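Trichomaglin (Trichosanthes lepiniana, PDB 1SGL) is an S-like ribonuclease of the ribonuclease T2 family that probably cleaves the phosphodiester bonds of RNA. Local coordinates at residues 6-11 against 183-188; 15-20 against 203-208; 65-70 against 114-119; 85-90 against 98-103; 163-168 against 192-197. All blocks are in the same frame, centred on the assembly; numbering follows the deposited sequence.

Contact 1: 6-11 against 183-188; sequences DYFILA and FDKDFK
Asp-6 is joined to Lys-185 by two waters: one donates to Asp-6 OD1 and accepts from Lys-185 NZ, the other links Asp-6 O to the Lys-185 N-H. A bend at chi2 (-67°) brings Lys-185 CD to 3.9 Å from Asp-6 O. Tyr-7 turns its ring edge to the backbone, with CD2 3.7 Å from Phe-183 O, while Asp-6 CB lies over the rim of one ring face. Phe-8 and Phe-183 form an antiparallel hydrogen-bonded pair: Phe-8 N donates almost straight (167°) to Phe-183 O at 2.7 Å, and Phe-183 N returns a 2.9 Å bond to Phe-8 O. The Phe-8 ring is nearly parallel to that of Phe-187 (8°) but slid aside, leaving little overlap at a centroid separation of 5.2 Å. Leu-10 CB meets the edge of the Phe-183 ring, 3.9 Å from CE1. Here helix 116-129 packs Thr-123 on Leu-10 and Leu-126 on the Phe-183 and Phe-187 rings, part of the sheet-on-helix packing of the ribonuclease T2 fold.

Contact 2: 15-20 against 203-208; sequences AGTSCR and SLPEIP. With SO4 (sulfate ion), chain E.
Arg-20, whose CA packs against Pro-208 CG, carries a guanidinium with O4 of a sulfate at its edge and in its plane; NH2 donates to that oxygen at 2.9 Å with a bent angle of 132°. The same NH2 makes a salt bridge to Glu-173, and the sulfate probably comes from the crystallisation liquor. Across the contact Thr-17 crosses the ring of Pro-205 obliquely, its OG1 3.7 Å from CG and engaged in a hydrogen bond with Val-176 O. Between these two ends the backbones come close: Gly-16 CA points a C-H almost straight (166°) at Pro-205 O, 3.2 Å away, and this oxygen takes up the space in which a side chain would begin. Trp-14 NE1 also binds Pro-205 O. The arrangement lays the C-terminal tail, past strand 201-203, along the short helix 15-18 that directly follows strand 7-14 of the central sheet. Ile-207 packs on Ala-15 of this helix and on Cys-19 just beyond it: CD1 lies 3.8 Å from Ala-15 CB, whereas CG2, anti to the backbone N, is 4.0 Å from Cys-19 CB. Pro-208 CD approaches the same Cys-19 CB to 3.7 Å, and Cys-19 SG is tied by a disulfide to Cys-31.

Contact 3: 65-70 against 114-119; sequences PDEIMP and KGEWNY
Glu-67 and Trp-117 mark the closest backbone approach, CA to CA 5.9 Å, where the 3-10 turn 65-67 passes the first turn of helix 116-129. Gly-115 is the N-cap of that helix, with a positive phi of 89°, and no direct hydrogen bond joins the two segments. A water takes that role, donating to Glu-67 OE1 and accepting from Glu-116 N at 3.1 Å. The two glutamate side chains cross at about a right angle with their carboxylates stacked, the planes 19° apart. Glu-67 OE1 rests 3.3 Å from Glu-116 CB and 4.0 Å from Glu-116 OE2. Such a pair of like charges may favour a proton on one of them; the Asp-64 N-H on Glu-116 OE2 and the water on Glu-67 OE1 may ease the repulsion. Trp-117, with CG anti to the backbone N (chi1 -160°), offers the edge of its indole: CD1 lies 3.5 Å from Glu-67 O and NE1 3.4 Å from Pro-70 CG, with Glu-67 O and Pro-70 CG both near the ring plane. Phe-71 also meets this indole. The contact is surface packing of the start of helix 116-129 against the loop that leads into helix 72-78.

Contact 4: 85-90 against 98-103; sequences ALEQSC and WGQQYE. With SO4 (sulfate ion), chain B.
Ser-89 and Glu-103 make the tight end of this contact: the hydroxyl OG donates to Glu-103 OE1 at 2.7 Å, reaching the oxygen nearly along its C-O axis. The other carboxylate oxygen, OE2, accepts from Phe-63 N, so each oxygen has a donor, although Glu-95 OE2 lies close to OE1. Next to it Cys-90 SG, held by a disulfide to Cys-57, packs 3.7 Å from Glu-103 CB. Gln-100 is also buried, its CG anti to the backbone N (chi1 176°) and 3.7 Å from Gln-88 O, though its one bond across is long. NE2 reaches Gln-88 O at 3.3 Å, straight at the hydrogen (166°) and within the amide plane, though tilted 35° from the carbonyl plane. Gln-100 OE1 accepts from Gln-101 NE2 at 2.9 Å, so the Gln-100 amide is held at both its N and its O, which fixes its rotation. Glu-87 crosses Gln-100 at about a right angle, its CB 3.7 Å from NE2, while its carboxylate pairs with Arg-83. The solvent side is that of Gln-88, whose exposed side chain leaves the contact. Gln-101 NE2 also donates to a sulfate, probably from the crystallisation liquor, 3.2 Å from O2 and more weakly to O3. His-43 and His-105 bind sulfate too; they lie in the two conserved histidine motifs of T2 ribonucleases, FTIHGL and KHGTC, so the site is consistent with the active-site cleft.

Contact 5: 163-168 against 192-197; sequences GARPKL and CVQVGS. With SO4 (sulfate ion), chain D.
Arg-165 has NE2 of Gln-194 over the rim of one guanidinium face, 3.1 Å above the plane. The two side chains cross at about a right angle, with planes 63° apart, and since NE2 and NE are both donors no bond joins them. The guanidinium edge is turned to Cys-192 O, which lies in its plane and takes two weak bonds, from NE and from NH2, each 3.3 Å long. A bend at chi3 (67°) sets NE there. The backbones pair more firmly: Cys-192 N donates to Arg-165 O at 2.9 Å, and Cys-192 SG is bonded to Cys-182. Lys-167 crosses Val-195 at about a right angle, CG to CG1 3.6 Å, and its CB touches Cys-192 CB at 4.0 Å. Beyond this apolar stem NZ donates to sulfate O4 at 2.8 Å. Arg-46 and Ser-180 bind the sulfate too; with Lys-167 and Arg-46 both at the ion, the site is probably positive and favourable to an anion, in this crystal probably one from the liquor.

From the N terminus, strand 7-14 enters contact 1, and the adjoining helix 15-18 opens contact 2, about 27 Å away between centres. Of these two, contact 1 closes first, at 183-188, and contact 2 only at the C-terminal tail, so the two cross. Contacts 3 and 4 lie within both loops: contact 3 runs from 65-70 to 114-119, encloses contact 4, and touches it where helices 97-106 and 116-129 pack, through Glu-116 and Tyr-102. Contact 5 opens at 163-168, crosses contact 1, and closes inside contact 2. It reaches the same sheet as contact 1, since strands 167-170 and 176-184 are neighbours, and Ile-9 touches Lys-167.

Contact 1: 6-11 against 183-188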
# COMPACT_ATOMS: atom_id res chain seq x y z
N ASP A 6 8.67 15.57 -6.75
CA ASP A 6 8.57 15.19 -8.15
C ASP A 6 7.72 13.95 -8.31
O ASP A 6 7.02 13.80 -9.32
CB ASP A 6 9.95 14.86 -8.75
CG ASP A 6 10.86 16.08 -8.89
OD1 ASP A 6 10.39 17.16 -9.30
OD2 ASP A 6 12.06 15.93 -8.60
N TYR A 7 7.77 13.06 -7.33
CA TYR A 7 7.05 11.80 -7.45
C TYR A 7 6.10 11.42 -6.32
O TYR A 7 6.16 11.95 -5.22
CB TYR A 7 8.07 10.67 -7.62
CG TYR A 7 9.16 10.98 -8.63
CD1 TYR A 7 10.41 11.46 -8.21
CD2 TYR A 7 8.95 10.80 -9.99
CE1 TYR A 7 11.42 11.74 -9.14
CE2 TYR A 7 9.94 11.08 -10.92
CZ TYR A 7 11.17 11.55 -10.48
OH TYR A 7 12.14 11.84 -11.41
N PHE A 8 5.23 10.47 -6.64
CA PHE A 8 4.27 9.91 -5.70
C PHE A 8 4.71 8.48 -5.41
O PHE A 8 5.31 7.81 -6.26
CB PHE A 8 2.86 9.86 -6.31
CG PHE A 8 2.15 11.18 -6.31
CD1 PHE A 8 1.91 11.85 -7.51
CD2 PHE A 8 1.69 11.74 -5.12
CE1 PHE A 8 1.21 13.07 -7.52
CE2 PHE A 8 0.99 12.95 -5.12
CZ PHE A 8 0.76 13.61 -6.32
N ILE A 9 4.43 8.02 -4.20
CA ILE A 9 4.75 6.66 -3.83
C ILE A 9 3.45 5.98 -3.43
O ILE A 9 2.67 6.52 -2.62
CB ILE A 9 5.70 6.58 -2.63
CG1 ILE A 9 7.01 7.30 -2.94
CG2 ILE A 9 5.97 5.11 -2.27
CD1 ILE A 9 7.98 7.33 -1.78
N LEU A 10 3.20 4.81 -4.02
CA LEU A 10 2.02 4.01 -3.70
C LEU A 10 2.56 2.84 -2.89
O LEU A 10 3.26 1.98 -3.42
CB LEU A 10 1.34 3.48 -4.97
CG LEU A 10 0.19 2.47 -4.75
CD1 LEU A 10 -0.92 3.10 -3.92
CD2 LEU A 10 -0.35 2.01 -6.10
N ALA A 11 2.26 2.83 -1.60
CA ALA A 11 2.72 1.79 -0.70
C ALA A 11 1.71 0.66 -0.57
O ALA A 11 0.53 0.89 -0.27
CB ALA A 11 3.01 2.39 0.67
N PHE A 183 5.57 7.03 -9.04
CA PHE A 183 4.91 7.66 -10.20
C PHE A 183 5.25 9.15 -10.29
O PHE A 183 5.52 9.78 -9.26
CB PHE A 183 3.38 7.54 -10.08
CG PHE A 183 2.86 6.13 -9.99
CD1 PHE A 183 2.78 5.49 -8.76
CD2 PHE A 183 2.44 5.46 -11.13
CE1 PHE A 183 2.27 4.19 -8.67
CE2 PHE A 183 1.94 4.17 -11.06
CZ PHE A 183 1.85 3.53 -9.82
N ASP A 184 5.23 9.71 -11.50
CA ASP A 184 5.50 11.15 -11.62
C ASP A 184 4.18 11.91 -11.45
O ASP A 184 3.14 11.31 -11.21
CB ASP A 184 6.17 11.51 -12.95
CG ASP A 184 5.38 11.10 -14.16
OD1 ASP A 184 4.13 11.06 -14.12
OD2 ASP A 184 6.01 10.82 -15.19
N LYS A 185 4.24 13.24 -11.56
CA LYS A 185 3.04 14.07 -11.40
C LYS A 185 1.94 13.69 -12.37
O LYS A 185 0.77 13.93 -12.10
CB LYS A 185 3.38 15.55 -11.60
CG LYS A 185 4.42 16.12 -10.66
CD LYS A 185 3.94 16.15 -9.23
CE LYS A 185 4.96 16.83 -8.33
NZ LYS A 185 5.14 18.28 -8.63
N ASP A 186 2.31 13.12 -13.51
CA ASP A 186 1.33 12.70 -14.51
C ASP A 186 0.87 11.26 -14.26
O ASP A 186 0.19 10.65 -15.08
CB ASP A 186 1.90 12.82 -15.93
CG ASP A 186 1.94 14.26 -16.42
OD1 ASP A 186 2.40 14.48 -17.56
OD2 ASP A 186 1.51 15.17 -15.68
N PHE A 187 1.26 10.72 -13.11
CA PHE A 187 0.88 9.38 -12.73
C PHE A 187 1.38 8.28 -13.65
O PHE A 187 0.72 7.26 -13.82
CB PHE A 187 -0.64 9.30 -12.57
CG PHE A 187 -1.15 10.15 -11.44
CD1 PHE A 187 -0.93 9.77 -10.12
CD2 PHE A 187 -1.78 11.36 -11.69
CE1 PHE A 187 -1.33 10.59 -9.06
CE2 PHE A 187 -2.19 12.19 -10.64
CZ PHE A 187 -1.96 11.80 -9.32
N LYS A 188 2.52 8.51 -14.27
CA LYS A 188 3.13 7.49 -15.11
C LYS A 188 4.19 6.83 -14.23
O LYS A 188 4.85 7.50 -13.44
CB LYS A 188 3.79 8.10 -16.35
CG LYS A 188 2.84 8.27 -17.54
CD LYS A 188 1.67 9.17 -17.20
CE LYS A 188 0.64 9.18 -18.34
NZ LYS A 188 -0.52 10.08 -18.05
O HOH W 1 7.81 18.52 -9.56
O HOH W 2 7.04 14.75 -11.96

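Contact 2: 15-20 against 203-208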
# COMPACT_ATOMS: atom_id res chain seq x y z
N ALA A 15 -0.48 -8.91 2.84
CA ALA A 15 -1.41 -9.37 3.88
C ALA A 15 -0.87 -10.50 4.76
O ALA A 15 -1.07 -10.48 5.97
CB ALA A 15 -2.72 -9.79 3.23
N GLY A 16 -0.18 -11.46 4.16
CA GLY A 16 0.34 -12.57 4.94
C GLY A 16 1.26 -12.16 6.07
O GLY A 16 1.23 -12.73 7.16
N THR A 17 2.08 -11.14 5.82
CA THR A 17 3.03 -10.68 6.83
C THR A 17 2.38 -9.76 7.87
O THR A 17 2.77 -9.78 9.04
CB THR A 17 4.21 -9.96 6.15
OG1 THR A 17 4.87 -10.88 5.27
CG2 THR A 17 5.20 -9.43 7.18
N SER A 18 1.40 -8.97 7.45
CA SER A 18 0.71 -8.07 8.37
C SER A 18 -0.19 -8.87 9.32
O SER A 18 -0.58 -8.38 10.38
CB SER A 18 -0.14 -7.07 7.60
OG SER A 18 0.64 -6.17 6.84
N CYS A 19 -0.52 -10.09 8.92
CA CYS A 19 -1.40 -10.94 9.71
C CYS A 19 -0.73 -12.09 10.44
O CYS A 19 -1.40 -12.85 11.12
CB CYS A 19 -2.48 -11.53 8.79
SG CYS A 19 -3.52 -10.29 7.98
N ARG A 20 0.59 -12.22 10.30
CA ARG A 20 1.27 -13.34 10.94
C ARG A 20 1.35 -13.28 12.46
O ARG A 20 1.73 -14.27 13.10
CB ARG A 20 2.68 -13.52 10.37
CG ARG A 20 3.73 -12.60 10.94
CD ARG A 20 5.10 -13.24 10.75
NE ARG A 20 6.20 -12.40 11.20
CZ ARG A 20 7.46 -12.80 11.24
NH1 ARG A 20 7.79 -14.03 10.87
NH2 ARG A 20 8.41 -11.96 11.65
N SER A 203 10.07 -14.80 1.45
CA SER A 203 8.86 -15.59 1.58
C SER A 203 7.63 -14.70 1.54
O SER A 203 7.65 -13.56 2.00
CB SER A 203 8.90 -16.40 2.88
OG SER A 203 8.98 -15.56 4.01
N LEU A 204 6.57 -15.24 0.95
CA LEU A 204 5.28 -14.58 0.82
C LEU A 204 4.31 -15.49 1.54
O LEU A 204 3.60 -16.28 0.92
CB LEU A 204 4.90 -14.47 -0.67
CG LEU A 204 5.73 -13.51 -1.53
CD1 LEU A 204 5.47 -13.77 -3.01
CD2 LEU A 204 5.38 -12.08 -1.17
N PRO A 205 4.27 -15.41 2.88
CA PRO A 205 3.37 -16.26 3.67
C PRO A 205 1.89 -15.97 3.45
O PRO A 205 1.50 -14.85 3.09
CB PRO A 205 3.82 -15.98 5.10
CG PRO A 205 4.25 -14.55 5.04
CD PRO A 205 5.04 -14.49 3.75
N GLU A 206 1.07 -16.99 3.67
CA GLU A 206 -0.37 -16.83 3.52
C GLU A 206 -0.90 -16.27 4.83
O GLU A 206 -0.21 -16.32 5.86
CB GLU A 206 -1.04 -18.19 3.27
CG GLU A 206 -0.40 -19.03 2.18
CD GLU A 206 -0.97 -20.43 2.14
OE1 GLU A 206 -2.11 -20.60 1.66
OE2 GLU A 206 -0.29 -21.37 2.61
N ILE A 207 -2.11 -15.73 4.80
CA ILE A 207 -2.72 -15.20 6.00
C ILE A 207 -2.96 -16.39 6.92
O ILE A 207 -3.48 -17.42 6.49
CB ILE A 207 -4.06 -14.52 5.70
CG1 ILE A 207 -3.81 -13.23 4.90
CG2 ILE A 207 -4.80 -14.22 6.99
CD1 ILE A 207 -5.07 -12.59 4.36
N PRO A 208 -2.56 -16.29 8.19
CA PRO A 208 -2.76 -17.39 9.14
C PRO A 208 -4.24 -17.71 9.34
O PRO A 208 -5.06 -16.80 9.42
CB PRO A 208 -2.11 -16.87 10.42
CG PRO A 208 -1.04 -15.93 9.91
CD PRO A 208 -1.78 -15.20 8.81
S SO4 E . 10.58 -8.77 13.03
O1 SO4 E . 10.28 -7.74 14.04
O2 SO4 E . 11.50 -9.77 13.61
O3 SO4 E . 11.23 -8.14 11.86
O4 SO4 E . 9.33 -9.43 12.62

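Contact 3: 65-70 against 114-119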
# COMPACT_ATOMS: atom_id res chain seq x y z
N PRO A 65 -16.23 11.16 5.90
CA PRO A 65 -16.55 9.82 5.41
C PRO A 65 -17.59 9.78 4.28
O PRO A 65 -17.60 8.85 3.47
CB PRO A 65 -17.05 9.10 6.66
CG PRO A 65 -16.31 9.77 7.76
CD PRO A 65 -16.39 11.22 7.37
N ASP A 66 -18.47 10.79 4.22
CA ASP A 66 -19.50 10.82 3.19
C ASP A 66 -18.94 10.81 1.77
O ASP A 66 -19.55 10.23 0.87
CB ASP A 66 -20.40 12.06 3.32
CG ASP A 66 -21.17 12.11 4.64
OD1 ASP A 66 -21.35 11.06 5.29
OD2 ASP A 66 -21.62 13.21 5.00
N GLU A 67 -17.79 11.43 1.58
CA GLU A 67 -17.18 11.51 0.25
C GLU A 67 -16.53 10.22 -0.27
O GLU A 67 -15.94 10.21 -1.35
CB GLU A 67 -16.16 12.65 0.23
CG GLU A 67 -16.80 14.02 0.36
CD GLU A 67 -15.78 15.12 0.57
OE1 GLU A 67 -14.71 15.08 -0.07
OE2 GLU A 67 -16.06 16.04 1.38
N ILE A 68 -16.65 9.15 0.50
CA ILE A 68 -16.08 7.84 0.13
C ILE A 68 -17.09 6.97 -0.63
O ILE A 68 -16.70 6.12 -1.42
CB ILE A 68 -15.65 7.05 1.40
CG1 ILE A 68 -14.30 7.55 1.89
CG2 ILE A 68 -15.59 5.57 1.11
CD1 ILE A 68 -13.82 6.83 3.13
N MET A 69 -18.37 7.20 -0.36
CA MET A 69 -19.47 6.42 -0.93
C MET A 69 -19.27 5.56 -2.17
O MET A 69 -19.37 4.33 -2.10
CB MET A 69 -20.69 7.32 -1.17
CG MET A 69 -21.74 6.65 -2.05
SD MET A 69 -23.30 7.48 -2.02
CE MET A 69 -24.41 6.07 -1.76
N PRO A 70 -19.00 6.17 -3.33
CA PRO A 70 -18.81 5.35 -4.52
C PRO A 70 -17.58 4.44 -4.50
O PRO A 70 -17.25 3.85 -5.52
CB PRO A 70 -18.75 6.38 -5.64
CG PRO A 70 -18.11 7.56 -4.97
CD PRO A 70 -18.80 7.60 -3.62
N LYS A 114 -6.84 17.08 -5.71
CA LYS A 114 -7.66 18.02 -4.96
C LYS A 114 -8.87 17.37 -4.29
O LYS A 114 -9.83 17.02 -4.96
CB LYS A 114 -8.14 19.15 -5.87
CG LYS A 114 -7.03 19.99 -6.48
CD LYS A 114 -7.61 21.11 -7.34
CE LYS A 114 -6.51 21.92 -8.02
NZ LYS A 114 -7.07 23.07 -8.78
N GLY A 115 -8.80 17.22 -2.98
CA GLY A 115 -9.93 16.65 -2.26
C GLY A 115 -9.97 15.15 -2.09
O GLY A 115 -9.33 14.39 -2.83
N GLU A 116 -10.74 14.73 -1.09
CA GLU A 116 -10.92 13.32 -0.75
C GLU A 116 -11.26 12.43 -1.92
O GLU A 116 -10.56 11.47 -2.20
CB GLU A 116 -12.03 13.17 0.29
CG GLU A 116 -11.60 13.45 1.69
CD GLU A 116 -12.72 13.20 2.67
OE1 GLU A 116 -13.25 12.07 2.68
OE2 GLU A 116 -13.06 14.13 3.43
N TRP A 117 -12.37 12.74 -2.58
CA TRP A 117 -12.85 11.95 -3.70
C TRP A 117 -11.76 11.57 -4.69
O TRP A 117 -11.54 10.40 -4.97
CB TRP A 117 -13.94 12.71 -4.44
CG TRP A 117 -14.77 11.80 -5.26
CD1 TRP A 117 -15.67 10.88 -4.80
CD2 TRP A 117 -14.77 11.69 -6.68
NE1 TRP A 117 -16.22 10.20 -5.85
CE2 TRP A 117 -15.69 10.67 -7.02
CE3 TRP A 117 -14.07 12.34 -7.71
CZ2 TRP A 117 -15.93 10.29 -8.35
CZ3 TRP A 117 -14.31 11.96 -9.03
CH2 TRP A 117 -15.24 10.94 -9.34
N ASN A 118 -11.08 12.59 -5.22
CA ASN A 118 -10.02 12.40 -6.19
C ASN A 118 -8.85 11.60 -5.61
O ASN A 118 -8.20 10.86 -6.33
CB ASN A 118 -9.54 13.77 -6.68
CG ASN A 118 -8.54 13.67 -7.82
OD1 ASN A 118 -8.77 12.97 -8.80
ND2 ASN A 118 -7.43 14.39 -7.69
N TYR A 119 -8.60 11.75 -4.32
CA TYR A 119 -7.52 11.02 -3.67
C TYR A 119 -7.80 9.51 -3.71
O TYR A 119 -6.96 8.73 -4.16
CB TYR A 119 -7.35 11.48 -2.23
CG TYR A 119 -6.27 10.75 -1.47
CD1 TYR A 119 -4.92 10.89 -1.82
CD2 TYR A 119 -6.59 9.91 -0.41
CE1 TYR A 119 -3.92 10.21 -1.11
CE2 TYR A 119 -5.61 9.24 0.30
CZ TYR A 119 -4.28 9.39 -0.05
OH TYR A 119 -3.32 8.71 0.68
O HOH W 3 -12.52 16.96 0.00

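Contact 4: 85-90 against 98-103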
# COMPACT_ATOMS: atom_id res chain seq x y z
N ALA A 85 -7.12 -1.01 16.30
CA ALA A 85 -7.25 0.28 16.95
C ALA A 85 -7.33 1.37 15.88
O ALA A 85 -6.97 1.13 14.73
CB ALA A 85 -6.06 0.53 17.86
N LEU A 86 -7.82 2.55 16.25
CA LEU A 86 -7.89 3.65 15.30
C LEU A 86 -6.46 4.15 15.11
O LEU A 86 -5.60 3.94 15.97
CB LEU A 86 -8.79 4.77 15.81
CG LEU A 86 -10.29 4.50 15.88
CD1 LEU A 86 -11.00 5.70 16.49
CD2 LEU A 86 -10.84 4.21 14.49
N GLU A 87 -6.21 4.81 13.99
CA GLU A 87 -4.87 5.31 13.69
C GLU A 87 -4.66 6.74 14.18
O GLU A 87 -5.55 7.59 14.07
CB GLU A 87 -4.62 5.24 12.18
CG GLU A 87 -5.02 3.91 11.54
CD GLU A 87 -3.83 3.06 11.12
OE1 GLU A 87 -4.05 1.96 10.58
OE2 GLU A 87 -2.68 3.50 11.33
N GLN A 88 -3.48 6.99 14.73
CA GLN A 88 -3.13 8.32 15.21
C GLN A 88 -3.05 9.22 13.97
O GLN A 88 -2.25 8.97 13.07
CB GLN A 88 -1.77 8.28 15.92
CG GLN A 88 -1.32 9.61 16.47
CD GLN A 88 -2.20 10.11 17.60
OE1 GLN A 88 -2.13 11.28 17.99
NE2 GLN A 88 -3.03 9.22 18.14
N SER A 89 -3.88 10.25 13.92
CA SER A 89 -3.90 11.14 12.77
C SER A 89 -3.50 12.57 13.14
O SER A 89 -2.84 12.80 14.15
CB SER A 89 -5.29 11.12 12.12
OG SER A 89 -5.29 11.78 10.87
N CYS A 90 -3.91 13.53 12.31
CA CYS A 90 -3.59 14.94 12.53
C CYS A 90 -4.34 15.53 13.73
O CYS A 90 -5.52 15.23 13.93
CB CYS A 90 -3.91 15.75 11.27
SG CYS A 90 -3.16 15.12 9.73
N TRP A 98 -8.10 4.98 6.14
CA TRP A 98 -8.40 5.84 5.00
C TRP A 98 -8.35 7.32 5.37
O TRP A 98 -7.85 8.14 4.60
CB TRP A 98 -9.79 5.52 4.42
CG TRP A 98 -10.05 4.05 4.26
CD1 TRP A 98 -9.14 3.08 3.94
CD2 TRP A 98 -11.31 3.39 4.40
NE1 TRP A 98 -9.76 1.85 3.89
CE2 TRP A 98 -11.09 2.02 4.17
CE3 TRP A 98 -12.61 3.83 4.71
CZ2 TRP A 98 -12.12 1.07 4.24
CZ3 TRP A 98 -13.64 2.89 4.77
CH2 TRP A 98 -13.38 1.52 4.54
N GLY A 99 -8.88 7.64 6.55
CA GLY A 99 -8.89 9.01 7.00
C GLY A 99 -7.50 9.52 7.31
O GLY A 99 -7.12 10.61 6.86
N GLN A 100 -6.74 8.74 8.06
CA GLN A 100 -5.38 9.11 8.42
C GLN A 100 -4.52 9.34 7.18
O GLN A 100 -3.78 10.33 7.11
CB GLN A 100 -4.73 8.04 9.27
CG GLN A 100 -3.28 8.34 9.59
CD GLN A 100 -2.42 7.11 9.57
OE1 GLN A 100 -2.44 6.35 8.60
NE2 GLN A 100 -1.65 6.90 10.63
N GLN A 101 -4.61 8.43 6.20
CA GLN A 101 -3.82 8.56 4.98
C GLN A 101 -4.19 9.82 4.23
O GLN A 101 -3.32 10.54 3.73
CB GLN A 101 -4.01 7.34 4.07
CG GLN A 101 -3.32 6.10 4.59
CD GLN A 101 -1.82 6.30 4.71
OE1 GLN A 101 -1.15 6.61 3.73
NE2 GLN A 101 -1.29 6.14 5.91
N TYR A 102 -5.49 10.10 4.15
CA TYR A 102 -5.94 11.29 3.45
C TYR A 102 -5.47 12.59 4.12
O TYR A 102 -4.95 13.48 3.45
CB TYR A 102 -7.45 11.34 3.34
CG TYR A 102 -7.90 12.66 2.76
CD1 TYR A 102 -7.62 12.98 1.44
CD2 TYR A 102 -8.51 13.64 3.57
CE1 TYR A 102 -7.93 14.23 0.92
CE2 TYR A 102 -8.82 14.90 3.05
CZ TYR A 102 -8.52 15.19 1.73
OH TYR A 102 -8.80 16.42 1.19
N GLU A 103 -5.68 12.70 5.43
CA GLU A 103 -5.30 13.90 6.16
C GLU A 103 -3.78 14.10 6.24
O GLU A 103 -3.27 15.19 6.01
CB GLU A 103 -5.88 13.88 7.57
CG GLU A 103 -7.41 13.85 7.65
CD GLU A 103 -7.91 14.00 9.08
OE1 GLU A 103 -7.32 13.39 10.00
OE2 GLU A 103 -8.90 14.73 9.29
S SO4 B . 2.22 6.30 7.20
O1 SO4 B . 3.23 6.56 8.25
O2 SO4 B . 1.35 7.49 7.07
O3 SO4 B . 1.41 5.14 7.59
O4 SO4 B . 2.89 6.03 5.91

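Contact 5: 163-168 against 192-197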
# COMPACT_ATOMS: atom_id res chain seq x y z
N GLY A 163 6.37 -1.72 -15.88
CA GLY A 163 7.26 -0.89 -16.67
C GLY A 163 8.20 -0.02 -15.84
O GLY A 163 8.82 0.90 -16.37
N ALA A 164 8.30 -0.29 -14.54
CA ALA A 164 9.19 0.49 -13.67
C ALA A 164 9.59 -0.33 -12.45
O ALA A 164 8.84 -1.19 -11.98
CB ALA A 164 8.50 1.79 -13.22
N ARG A 165 10.78 -0.05 -11.94
CA ARG A 165 11.31 -0.76 -10.79
C ARG A 165 10.64 -0.40 -9.45
O ARG A 165 10.57 0.76 -9.07
CB ARG A 165 12.81 -0.48 -10.67
CG ARG A 165 13.46 -1.08 -9.43
CD ARG A 165 14.98 -0.90 -9.45
NE ARG A 165 15.34 0.50 -9.33
CZ ARG A 165 16.14 1.15 -10.17
NH1 ARG A 165 16.67 0.51 -11.21
NH2 ARG A 165 16.39 2.44 -9.99
N PRO A 166 10.14 -1.41 -8.72
CA PRO A 166 9.49 -1.15 -7.43
C PRO A 166 10.53 -1.16 -6.30
O PRO A 166 11.69 -1.48 -6.52
CB PRO A 166 8.55 -2.32 -7.28
CG PRO A 166 9.40 -3.45 -7.79
CD PRO A 166 10.05 -2.84 -9.06
N LYS A 167 10.08 -0.83 -5.10
CA LYS A 167 10.92 -0.83 -3.92
C LYS A 167 10.35 -1.90 -2.97
O LYS A 167 9.19 -1.83 -2.58
CB LYS A 167 10.87 0.57 -3.28
CG LYS A 167 11.63 0.69 -1.97
CD LYS A 167 11.97 2.15 -1.66
CE LYS A 167 10.73 3.04 -1.66
NZ LYS A 167 11.05 4.45 -1.25
N LEU A 168 11.15 -2.90 -2.63
CA LEU A 168 10.71 -3.96 -1.73
C LEU A 168 11.32 -3.80 -0.35
O LEU A 168 12.47 -3.39 -0.22
CB LEU A 168 11.10 -5.34 -2.28
CG LEU A 168 10.17 -6.09 -3.23
CD1 LEU A 168 8.94 -6.57 -2.47
CD2 LEU A 168 9.79 -5.21 -4.40
N CYS A 192 11.70 3.41 -8.75
CA CYS A 192 11.84 3.91 -7.39
C CYS A 192 13.34 3.85 -7.07
O CYS A 192 14.09 3.09 -7.70
CB CYS A 192 11.12 3.02 -6.39
SG CYS A 192 9.30 3.08 -6.29
N VAL A 193 13.77 4.63 -6.09
CA VAL A 193 15.18 4.62 -5.69
C VAL A 193 15.53 3.25 -5.12
O VAL A 193 14.75 2.67 -4.36
CB VAL A 193 15.46 5.70 -4.62
CG1 VAL A 193 16.85 5.51 -4.03
CG2 VAL A 193 15.34 7.09 -5.23
N GLN A 194 16.70 2.73 -5.50
CA GLN A 194 17.16 1.43 -5.04
C GLN A 194 17.32 1.41 -3.52
O GLN A 194 17.75 2.40 -2.92
CB GLN A 194 18.50 1.09 -5.68
CG GLN A 194 18.90 -0.37 -5.52
CD GLN A 194 18.22 -1.27 -6.53
OE1 GLN A 194 18.15 -2.49 -6.36
NE2 GLN A 194 17.72 -0.67 -7.61
N VAL A 195 16.99 0.28 -2.90
CA VAL A 195 17.12 0.14 -1.45
C VAL A 195 17.59 -1.27 -1.07
O VAL A 195 17.32 -2.24 -1.78
CB VAL A 195 15.78 0.40 -0.73
CG1 VAL A 195 14.78 -0.71 -1.06
CG2 VAL A 195 16.00 0.48 0.76
N GLY A 196 18.29 -1.38 0.04
CA GLY A 196 18.76 -2.68 0.50
C GLY A 196 17.96 -3.10 1.71
O GLY A 196 18.09 -2.52 2.78
N SER A 197 17.11 -4.11 1.54
CA SER A 197 16.30 -4.58 2.66
C SER A 197 16.11 -6.08 2.66
O SER A 197 16.35 -6.75 3.65
CB SER A 197 14.92 -3.90 2.64
OG SER A 197 14.05 -4.51 3.58
S SO4 D . 9.01 3.25 1.62
O1 SO4 D . 8.99 3.24 3.10
O2 SO4 D . 7.63 3.17 1.10
O3 SO4 D . 9.79 2.09 1.15
O4 SO4 D . 9.64 4.50 1.15
O HOH W 4 14.78 -5.18 -0.69